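Local coordinates for MJ fibrillarin homologue (Methanocaldococcus jannaschii, PDB 1FBN), which probably transfers methyl groups from S-adenosyl-L-methionine to ribose 2'-hydroxyls of rRNA and tRNA at sites chosen by a guide RNA in box C/D particles, at residues A[33-36]-A[37-41]; A[112-115]-A[116-120]; A[193-196]-A[197-200]. One frame throughout, in Å; residues are numbered along the deposited sequence.

Contact 1. Residues A[33-36]-A[37-41]; sequences GKKV and YDEKI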
ATOM      1  N   GLY A  33     -16.407   3.277 -14.997  1.00 35.23           N
ATOM      2  CA  GLY A  33     -17.681   2.584 -15.017  1.00 36.05           C
ATOM      3  C   GLY A  33     -17.671   1.352 -14.134  1.00 36.64           C
ATOM      4  O   GLY A  33     -18.565   0.506 -14.226  1.00 38.03           O
ATOM      5  N   LYS A  34     -16.669   1.249 -13.266  1.00 35.63           N
ATOM      6  CA  LYS A  34     -16.561   0.099 -12.378  1.00 35.44           C
ATOM      7  C   LYS A  34     -16.242   0.466 -10.937  1.00 35.54           C
ATOM      8  O   LYS A  34     -15.371   1.294 -10.668  1.00 34.81           O
ATOM      9  CB  LYS A  34     -15.489  -0.874 -12.887  1.00 35.81           C
ATOM     10  CG  LYS A  34     -15.398  -2.189 -12.103  1.00 36.58           C
ATOM     11  CD  LYS A  34     -14.197  -3.026 -12.539  1.00 38.10           C
ATOM     12  CE  LYS A  34     -14.312  -4.481 -12.092  1.00 39.23           C
ATOM     13  NZ  LYS A  34     -14.485  -4.631 -10.621  1.00 42.00           N
ATOM     14  N   LYS A  35     -16.989  -0.134 -10.017  1.00 34.34           N
ATOM     15  CA  LYS A  35     -16.756   0.060  -8.597  1.00 33.42           C
ATOM     16  C   LYS A  35     -16.145  -1.249  -8.106  1.00 33.87           C
ATOM     17  O   LYS A  35     -16.720  -2.326  -8.298  1.00 33.60           O
ATOM     18  CB  LYS A  35     -18.056   0.361  -7.849  1.00 32.89           C
ATOM     19  CG  LYS A  35     -18.577   1.768  -8.072  1.00 33.46           C
ATOM     20  CD  LYS A  35     -19.713   2.092  -7.121  1.00 33.73           C
ATOM     21  CE  LYS A  35     -20.225   3.509  -7.335  1.00 34.66           C
ATOM     22  NZ  LYS A  35     -21.265   3.864  -6.333  1.00 34.40           N
ATOM     23  N   VAL A  36     -14.945  -1.158  -7.546  1.00 32.67           N
ATOM     24  CA  VAL A  36     -14.238  -2.328  -7.037  1.00 29.65           C
ATOM     25  C   VAL A  36     -14.871  -2.855  -5.752  1.00 30.31           C
ATOM     26  O   VAL A  36     -15.133  -4.053  -5.632  1.00 29.91           O
ATOM     27  CB  VAL A  36     -12.741  -2.006  -6.787  1.00 28.87           C
ATOM     28  CG1 VAL A  36     -12.024  -3.209  -6.183  1.00 27.15           C
ATOM     29  CG2 VAL A  36     -12.074  -1.597  -8.088  1.00 25.78           C
ATOM     30  N   TYR A  37     -15.148  -1.951  -4.814  1.00 30.51           N
ATOM     31  CA  TYR A  37     -15.730  -2.323  -3.525  1.00 31.13           C
ATOM     32  C   TYR A  37     -16.861  -1.398  -3.066  1.00 31.92           C
ATOM     33  O   TYR A  37     -16.985  -1.086  -1.878  1.00 30.68           O
ATOM     34  CB  TYR A  37     -14.627  -2.395  -2.457  1.00 29.84           C
ATOM     35  CG  TYR A  37     -13.884  -1.092  -2.208  1.00 29.43           C
ATOM     36  CD1 TYR A  37     -12.923  -0.621  -3.109  1.00 27.32           C
ATOM     37  CD2 TYR A  37     -14.125  -0.344  -1.052  1.00 28.53           C
ATOM     38  CE1 TYR A  37     -12.220   0.565  -2.859  1.00 26.76           C
ATOM     39  CE2 TYR A  37     -13.430   0.838  -0.792  1.00 28.94           C
ATOM     40  CZ  TYR A  37     -12.480   1.287  -1.695  1.00 26.54           C
ATOM     41  OH  TYR A  37     -11.800   2.452  -1.420  1.00 25.13           O
ATOM     42  N   ASP A  38     -17.690  -0.983  -4.019  1.00 34.09           N
ATOM     43  CA  ASP A  38     -18.824  -0.095  -3.766  1.00 36.45           C
ATOM     44  C   ASP A  38     -18.402   1.244  -3.143  1.00 34.45           C
ATOM     45  O   ASP A  38     -19.081   1.793  -2.273  1.00 34.39           O
ATOM     46  CB  ASP A  38     -19.885  -0.805  -2.908  1.00 40.78           C
ATOM     47  CG  ASP A  38     -21.282  -0.215  -3.088  1.00 45.15           C
ATOM     48  OD1 ASP A  38     -21.799  -0.232  -4.230  1.00 45.14           O
ATOM     49  OD2 ASP A  38     -21.861   0.261  -2.087  1.00 46.08           O
ATOM     50  N   GLU A  39     -17.268   1.761  -3.603  1.00 33.31           N
ATOM     51  CA  GLU A  39     -16.750   3.042  -3.128  1.00 32.82           C
ATOM     52  C   GLU A  39     -17.533   4.165  -3.797  1.00 30.76           C
ATOM     53  O   GLU A  39     -18.149   3.953  -4.841  1.00 30.33           O
ATOM     54  CB  GLU A  39     -15.265   3.185  -3.482  1.00 32.84           C
ATOM     55  CG  GLU A  39     -14.674   2.022  -4.290  1.00 37.88           C
ATOM     56  CD  GLU A  39     -14.906   2.117  -5.783  1.00 35.25           C
ATOM     57  OE1 GLU A  39     -15.623   3.033  -6.228  1.00 44.88           O
ATOM     58  OE2 GLU A  39     -14.353   1.279  -6.522  1.00 29.23           O
ATOM     59  N   LYS A  40     -17.533   5.347  -3.191  1.00 28.91           N
ATOM     60  CA  LYS A  40     -18.236   6.483  -3.780  1.00 29.32           C
ATOM     61  C   LYS A  40     -17.405   7.057  -4.929  1.00 27.38           C
ATOM     62  O   LYS A  40     -16.175   7.001  -4.898  1.00 25.78           O
ATOM     63  CB  LYS A  40     -18.548   7.543  -2.716  1.00 33.37           C
ATOM     64  CG  LYS A  40     -19.595   7.086  -1.697  1.00 37.27           C
ATOM     65  CD  LYS A  40     -20.926   6.769  -2.388  1.00 40.87           C
ATOM     66  CE  LYS A  40     -21.854   5.938  -1.513  1.00 43.02           C
ATOM     67  NZ  LYS A  40     -22.189   6.614  -0.233  1.00 44.02           N
ATOM     68  N   ILE A  41     -18.081   7.560  -5.962  1.00 26.74           N
ATOM     69  CA  ILE A  41     -17.406   8.113  -7.135  1.00 26.68           C
ATOM     70  C   ILE A  41     -17.840   9.539  -7.481  1.00 27.28           C
ATOM     71  O   ILE A  41     -19.006   9.902  -7.327  1.00 28.70           O
ATOM     72  CB  ILE A  41     -17.624   7.197  -8.387  1.00 28.23           C
ATOM     73  CG1 ILE A  41     -16.866   5.874  -8.214  1.00 29.25           C
ATOM     74  CG2 ILE A  41     -17.170   7.893  -9.669  1.00 25.19           C
ATOM     75  CD1 ILE A  41     -16.976   4.925  -9.402  1.00 30.27           C
TER
HETATM   76  O   HOH W   1     -18.479  -2.795  -6.065  1.00 44.39           O
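The Lys35 side chain slides past that of Glu39 in the opposite direction, in the non-regular loop between strands 25-28 and 41-44. Its CB stands 4.0 Å from Glu39 OE1. CG lies 3.7 Å from that same oxygen and also meets Ile41 CD1. The extended chain beyond CG carries CD and CE past Glu39 O, CE at 3.3 Å. NZ ends 4.6 Å from Asp38 OD1, where the opposite charges probably attract weakly.

Beneath this aliphatic cover, Glu39 OE2 accepts the Val36 N-H at 2.7 Å, an N-H...O angle of 147° with the donor 43° out of the carboxylate plane. A nearly eclipsed chi1 (3°), followed by a bend at chi2, brings the carboxylate back toward Val36 N, while Glu39 CG lies 3.2 Å above the plane of the Tyr37 ring, offset toward its rim. A water accepts the Asp38 N-H and donates to Lys35 O, bridging the turn.

Val36 and Tyr37 also touch helix 87-95, Tyr37 at the predicted cofactor-binding Thr87. Arg50 forms a salt bridge to Glu39 OE2. With an alanine here in place of the glutamate, Val36 N and Arg50 would probably lose the acceptor they share. OE1 is buried without a partner in the model; the arginine would probably favour the ionised form.

Contact 2. Residues A[112-115]-A[116-120]; sequences RELL and DACAE
Asp116 reaches back to Arg112, its backbone N bonding to Arg112 O at 3.1 Å with an N-H...O angle of 139°. The same N-H makes a weak second bond to Glu113 O, so it is shared between an i-4 and an i-3 acceptor. Asp116 CG lies anti to the carbonyl carbon (chi1 -62°), which turns OD2 toward Arg112 O, 2.9 Å away. Both are acceptors and no hydrogen bond joins them; the approach is probably unfavourable electrostatically. Arg112 NE is 6.6 Å from Asp116 OD2, so the opposite charges are near but not in contact.

Ala117 continues the helical pattern, its N donating to Glu113 O at 3.0 Å, and its CB also rests near that oxygen. Helix 108-117 ends here. It is the helix of a beta-alpha-beta unit with strands 100-105 and 124-128, part of the Rossmann-like sheet of the methyltransferase superfamily. Leu114 turns to strand 100-105, touching Ala103 and Glu105, the latter predicted to bind S-adenosyl-L-methionine, whereas Leu115 meets Pro126 of strand 124-128.

Cys118 is the first residue to leave helical backbone angles, yet its N still donates to Leu114 O at 2.9 Å and 157°, completing the last regular i-4 bond of the run. Its SG, anti to the carbonyl carbon, comes 3.7 Å from Leu114 CD1, and the Cys118 side chain also touches Ile124.

At Ala119 the pattern breaks: its N lies near Leu115 O but at a poor angle, and a CA-H...O contact of 3.4 Å from Ala119 CA to Leu115 O takes its place. A water lies 3.0 Å from Leu115 O and, more weakly, near Ala119 O; it has more acceptors in reach than protons to give.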
ATOM      1  N   ARG A 112      -8.245 -15.485  -6.419  1.00 22.92           N
ATOM      2  CA  ARG A 112      -9.482 -15.544  -7.188  1.00 26.69           C
ATOM      3  C   ARG A 112     -10.280 -14.257  -6.963  1.00 27.44           C
ATOM      4  O   ARG A 112     -10.779 -13.650  -7.913  1.00 27.21           O
ATOM      5  CB  ARG A 112     -10.303 -16.758  -6.752  1.00 27.81           C
ATOM      6  CG  ARG A 112     -11.400 -17.157  -7.711  1.00 34.34           C
ATOM      7  CD  ARG A 112     -12.158 -18.365  -7.176  1.00 40.98           C
ATOM      8  NE  ARG A 112     -11.274 -19.503  -6.932  1.00 44.69           N
ATOM      9  CZ  ARG A 112     -11.569 -20.535  -6.143  1.00 48.71           C
ATOM     10  NH1 ARG A 112     -12.735 -20.588  -5.508  1.00 48.94           N
ATOM     11  NH2 ARG A 112     -10.690 -21.516  -5.983  1.00 48.78           N
ATOM     12  N   GLU A 113     -10.370 -13.833  -5.704  1.00 28.02           N
ATOM     13  CA  GLU A 113     -11.093 -12.618  -5.344  1.00 29.58           C
ATOM     14  C   GLU A 113     -10.370 -11.384  -5.870  1.00 28.95           C
ATOM     15  O   GLU A 113     -11.000 -10.463  -6.396  1.00 27.20           O
ATOM     16  CB  GLU A 113     -11.260 -12.523  -3.827  1.00 30.95           C
ATOM     17  CG  GLU A 113     -11.999 -13.706  -3.226  1.00 35.01           C
ATOM     18  CD  GLU A 113     -12.314 -13.527  -1.752  1.00 40.48           C
ATOM     19  OE1 GLU A 113     -11.526 -12.870  -1.032  1.00 44.61           O
ATOM     20  OE2 GLU A 113     -13.358 -14.056  -1.312  1.00 41.33           O
ATOM     21  N   LEU A 114      -9.045 -11.380  -5.744  1.00 27.78           N
ATOM     22  CA  LEU A 114      -8.241 -10.264  -6.223  1.00 30.43           C
ATOM     23  C   LEU A 114      -8.396 -10.111  -7.738  1.00 31.17           C
ATOM     24  O   LEU A 114      -8.481  -8.998  -8.253  1.00 30.88           O
ATOM     25  CB  LEU A 114      -6.769 -10.468  -5.850  1.00 29.50           C
ATOM     26  CG  LEU A 114      -5.759  -9.401  -6.299  1.00 32.26           C
ATOM     27  CD1 LEU A 114      -6.175  -8.018  -5.826  1.00 30.17           C
ATOM     28  CD2 LEU A 114      -4.384  -9.754  -5.762  1.00 32.78           C
ATOM     29  N   LEU A 115      -8.459 -11.241  -8.437  1.00 34.00           N
ATOM     30  CA  LEU A 115      -8.621 -11.256  -9.887  1.00 35.22           C
ATOM     31  C   LEU A 115      -9.981 -10.726 -10.332  1.00 35.97           C
ATOM     32  O   LEU A 115     -10.090 -10.117 -11.393  1.00 37.17           O
ATOM     33  CB  LEU A 115      -8.405 -12.672 -10.433  1.00 34.23           C
ATOM     34  CG  LEU A 115      -7.010 -13.008 -10.969  1.00 33.71           C
ATOM     35  CD1 LEU A 115      -5.933 -12.532 -10.022  1.00 33.79           C
ATOM     36  CD2 LEU A 115      -6.907 -14.500 -11.206  1.00 33.10           C
ATOM     37  N   ASP A 116     -11.012 -10.950  -9.518  1.00 37.69           N
ATOM     38  CA  ASP A 116     -12.360 -10.482  -9.838  1.00 41.48           C
ATOM     39  C   ASP A 116     -12.519  -8.977  -9.599  1.00 40.90           C
ATOM     40  O   ASP A 116     -13.179  -8.279 -10.374  1.00 39.02           O
ATOM     41  CB  ASP A 116     -13.406 -11.254  -9.028  1.00 46.42           C
ATOM     42  CG  ASP A 116     -13.402 -12.749  -9.333  1.00 54.13           C
ATOM     43  OD1 ASP A 116     -13.185 -13.132 -10.506  1.00 55.00           O
ATOM     44  OD2 ASP A 116     -13.620 -13.545  -8.393  1.00 57.18           O
ATOM     45  N   ALA A 117     -11.902  -8.486  -8.528  1.00 39.55           N
ATOM     46  CA  ALA A 117     -11.969  -7.073  -8.178  1.00 37.01           C
ATOM     47  C   ALA A 117     -11.079  -6.197  -9.060  1.00 37.14           C
ATOM     48  O   ALA A 117     -11.465  -5.089  -9.426  1.00 40.06           O
ATOM     49  CB  ALA A 117     -11.605  -6.886  -6.721  1.00 36.17           C
ATOM     50  N   CYS A 118      -9.889  -6.690  -9.389  1.00 36.87           N
ATOM     51  CA  CYS A 118      -8.945  -5.940 -10.218  1.00 37.47           C
ATOM     52  C   CYS A 118      -8.969  -6.404 -11.664  1.00 39.26           C
ATOM     53  O   CYS A 118      -7.984  -6.269 -12.396  1.00 39.55           O
ATOM     54  CB  CYS A 118      -7.533  -6.051  -9.639  1.00 35.74           C
ATOM     55  SG  CYS A 118      -7.393  -5.306  -8.005  1.00 31.99           S
ATOM     56  N   ALA A 119     -10.138  -6.892 -12.065  1.00 41.38           N
ATOM     57  CA  ALA A 119     -10.407  -7.410 -13.400  1.00 43.31           C
ATOM     58  C   ALA A 119      -9.710  -6.716 -14.570  1.00 43.20           C
ATOM     59  O   ALA A 119      -8.744  -7.244 -15.128  1.00 46.74           O
ATOM     60  CB  ALA A 119     -11.918  -7.445 -13.639  1.00 42.58           C
ATOM     61  N   GLU A 120     -10.180  -5.523 -14.920  1.00 40.51           N
ATOM     62  CA  GLU A 120      -9.628  -4.797 -16.058  1.00 38.93           C
ATOM     63  C   GLU A 120      -8.390  -3.929 -15.821  1.00 35.26           C
ATOM     64  O   GLU A 120      -7.948  -3.221 -16.725  1.00 32.41           O
ATOM     65  CB  GLU A 120     -10.741  -3.998 -16.745  1.00 43.67           C
ATOM     66  CG  GLU A 120     -11.965  -4.855 -17.104  1.00 47.63           C
ATOM     67  CD  GLU A 120     -13.016  -4.103 -17.903  1.00 50.99           C
ATOM     68  OE1 GLU A 120     -12.841  -3.977 -19.134  1.00 52.92           O
ATOM     69  OE2 GLU A 120     -14.020  -3.652 -17.307  1.00 52.38           O
TER
HETATM   70  O   HOH W   2      -8.105 -10.108 -13.596  1.00 81.61           O

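Contact 3. Residues A[193-196]-A[197-200]; sequences FKEQ and KEIL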
ATOM      1  N   PHE A 193       6.681  -1.747  18.465  1.00 20.77           N
ATOM      2  CA  PHE A 193       6.971  -0.904  17.312  1.00 22.07           C
ATOM      3  C   PHE A 193       8.417  -0.431  17.323  1.00 24.38           C
ATOM      4  O   PHE A 193       9.061  -0.370  16.275  1.00 24.12           O
ATOM      5  CB  PHE A 193       6.014   0.290  17.253  1.00 22.74           C
ATOM      6  CG  PHE A 193       4.607  -0.082  16.868  1.00 23.31           C
ATOM      7  CD1 PHE A 193       4.368  -0.902  15.765  1.00 22.09           C
ATOM      8  CD2 PHE A 193       3.521   0.378  17.607  1.00 22.43           C
ATOM      9  CE1 PHE A 193       3.067  -1.258  15.403  1.00 20.96           C
ATOM     10  CE2 PHE A 193       2.213   0.028  17.253  1.00 20.75           C
ATOM     11  CZ  PHE A 193       1.988  -0.793  16.150  1.00 19.48           C
ATOM     12  N   LYS A 194       8.925  -0.125  18.515  1.00 25.13           N
ATOM     13  CA  LYS A 194      10.304   0.324  18.684  1.00 25.27           C
ATOM     14  C   LYS A 194      11.266  -0.767  18.219  1.00 24.87           C
ATOM     15  O   LYS A 194      12.199  -0.501  17.460  1.00 26.00           O
ATOM     16  CB  LYS A 194      10.564   0.671  20.151  1.00 27.76           C
ATOM     17  CG  LYS A 194      11.990   1.091  20.459  1.00 33.63           C
ATOM     18  CD  LYS A 194      12.148   1.458  21.931  1.00 37.52           C
ATOM     19  CE  LYS A 194      13.577   1.888  22.255  1.00 39.81           C
ATOM     20  NZ  LYS A 194      14.554   0.774  22.110  1.00 41.55           N
ATOM     21  N   GLU A 195      11.009  -2.000  18.652  1.00 24.61           N
ATOM     22  CA  GLU A 195      11.837  -3.144  18.287  1.00 23.31           C
ATOM     23  C   GLU A 195      11.748  -3.462  16.796  1.00 22.26           C
ATOM     24  O   GLU A 195      12.741  -3.850  16.187  1.00 24.87           O
ATOM     25  CB  GLU A 195      11.451  -4.366  19.124  1.00 27.17           C
ATOM     26  CG  GLU A 195      11.735  -4.190  20.615  1.00 34.83           C
ATOM     27  CD  GLU A 195      11.214  -5.330  21.479  1.00 38.59           C
ATOM     28  OE1 GLU A 195      10.452  -6.186  20.979  1.00 41.03           O
ATOM     29  OE2 GLU A 195      11.565  -5.364  22.676  1.00 41.97           O
ATOM     30  N   GLN A 196      10.562  -3.299  16.214  1.00 21.77           N
ATOM     31  CA  GLN A 196      10.369  -3.545  14.787  1.00 20.34           C
ATOM     32  C   GLN A 196      11.150  -2.523  13.974  1.00 20.31           C
ATOM     33  O   GLN A 196      11.782  -2.868  12.980  1.00 20.81           O
ATOM     34  CB  GLN A 196       8.885  -3.494  14.417  1.00 21.46           C
ATOM     35  CG  GLN A 196       8.101  -4.692  14.899  1.00 20.30           C
ATOM     36  CD  GLN A 196       8.649  -5.997  14.349  1.00 22.11           C
ATOM     37  OE1 GLN A 196       8.590  -6.248  13.146  1.00 24.62           O
ATOM     38  NE2 GLN A 196       9.183  -6.835  15.230  1.00 22.20           N
ATOM     39  N   LYS A 197      11.102  -1.265  14.407  1.00 20.98           N
ATOM     40  CA  LYS A 197      11.825  -0.186  13.742  1.00 23.65           C
ATOM     41  C   LYS A 197      13.322  -0.518  13.729  1.00 24.62           C
ATOM     42  O   LYS A 197      13.991  -0.360  12.709  1.00 22.86           O
ATOM     43  CB  LYS A 197      11.573   1.139  14.468  1.00 25.12           C
ATOM     44  CG  LYS A 197      12.235   2.349  13.833  1.00 30.54           C
ATOM     45  CD  LYS A 197      11.898   3.626  14.587  1.00 32.93           C
ATOM     46  CE  LYS A 197      12.696   4.802  14.042  1.00 39.70           C
ATOM     47  NZ  LYS A 197      12.408   6.079  14.757  1.00 43.50           N
ATOM     48  N   GLU A 198      13.826  -1.029  14.851  1.00 26.01           N
ATOM     49  CA  GLU A 198      15.235  -1.411  14.969  1.00 28.55           C
ATOM     50  C   GLU A 198      15.583  -2.554  14.018  1.00 26.00           C
ATOM     51  O   GLU A 198      16.643  -2.542  13.395  1.00 25.25           O
ATOM     52  CB  GLU A 198      15.569  -1.817  16.410  1.00 33.75           C
ATOM     53  CG  GLU A 198      15.421  -0.684  17.419  1.00 42.42           C
ATOM     54  CD  GLU A 198      15.597  -1.134  18.865  1.00 47.10           C
ATOM     55  OE1 GLU A 198      15.242  -2.289  19.197  1.00 49.95           O
ATOM     56  OE2 GLU A 198      16.078  -0.315  19.677  1.00 49.42           O
ATOM     57  N   ILE A 199      14.694  -3.541  13.917  1.00 24.34           N
ATOM     58  CA  ILE A 199      14.908  -4.684  13.025  1.00 23.32           C
ATOM     59  C   ILE A 199      15.004  -4.213  11.573  1.00 24.10           C
ATOM     60  O   ILE A 199      15.889  -4.646  10.833  1.00 24.13           O
ATOM     61  CB  ILE A 199      13.771  -5.736  13.156  1.00 23.72           C
ATOM     62  CG1 ILE A 199      13.867  -6.436  14.514  1.00 22.45           C
ATOM     63  CG2 ILE A 199      13.836  -6.751  12.013  1.00 20.23           C
ATOM     64  CD1 ILE A 199      12.771  -7.453  14.764  1.00 24.69           C
ATOM     65  N   LEU A 200      14.101  -3.319  11.179  1.00 21.83           N
ATOM     66  CA  LEU A 200      14.097  -2.786   9.820  1.00 22.97           C
ATOM     67  C   LEU A 200      15.364  -1.986   9.533  1.00 23.18           C
ATOM     68  O   LEU A 200      15.957  -2.126   8.462  1.00 22.94           O
ATOM     69  CB  LEU A 200      12.862  -1.912   9.584  1.00 21.48           C
ATOM     70  CG  LEU A 200      11.518  -2.647   9.562  1.00 23.18           C
ATOM     71  CD1 LEU A 200      10.387  -1.644   9.464  1.00 22.78           C
ATOM     72  CD2 LEU A 200      11.478  -3.632   8.401  1.00 22.15           C
TER
HETATM   73  O   HOH W   3      14.992  -5.284  17.673  1.00 43.13           O
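Glu195 O is gripped by two donors, the Ile199 N-H at 3.0 Å and a water at 3.1 Å. The helical bond has an N-H...O angle of 153°, and its donor is tilted 24° from the carbonyl plane. The same water donates weakly to Glu198 OE1, which loosely bridges that side chain to Glu195 O.

Lys194 and Glu198, four residues apart, form the charged pair of this turn. Lys194 CG is anti to the backbone N and the chain stays extended until chi4 (-66°), where the bend swings NZ to Glu198 OE2 at 3.1 Å. This salt bridge also carries a hydrogen bond, and the ammonium meets OE2 from well above the carboxylate plane. Glu198 CG meanwhile lies 3.2 Å from Lys194 O, the same oxygen that accepts Glu198 N.

Backbone bonds from Lys197 N to Phe193 O and from Leu200 N to Gln196 O continue the alpha-helical i to i-4 series of helix 189-203. Its inward side is mostly apolar: Phe193 packs on Val221 and Phe223 of strand 220-227 and on Ile178 of strand 172-179, while Leu200 reaches Ile176 of the latter strand and Ala157 and Leu160 of helix 156-167. The helix thus lies against the mixed seven-stranded sheet of this Rossmann-like methyltransferase.

Gln196, also buried against Ile178 and Ala157, runs alongside Ile199 in the same direction. Gln196 is bent at chi2, and its NE2 comes 3.7 Å from Ile199 CD1, a van der Waals approach. Glu195 OE1 has a separate salt bridge to Lys187. The Lys194-Glu198 pair, both exposed, probably steadies this turn electrostatically, while the charge of Glu195 is balanced by Lys187.

How the contacts relate
Contacts 1 and 2 are neighbours, their centres about 13 Å apart: the 33-41 loop meets the end of helix 108-117, where Lys34 NZ is 3.3 Å from Ala117 O, a probable hydrogen bond, and Val36 CG1 packs 3.7 Å from Ala117 CB. Both border the predicted S-adenosyl-L-methionine site. The Tyr37 side chain is about 4 Å from that of Thr87, and that of Leu114 about 4 Å from that of Glu105. Contact 3 lies on the opposite side of the chain's centre, its own centre about 37 Å from that of contact 1 and about 34 Å from that of contact 2. Of its residues, Gln196 has its side chain about 9 Å from that of Gln153, another predicted site residue.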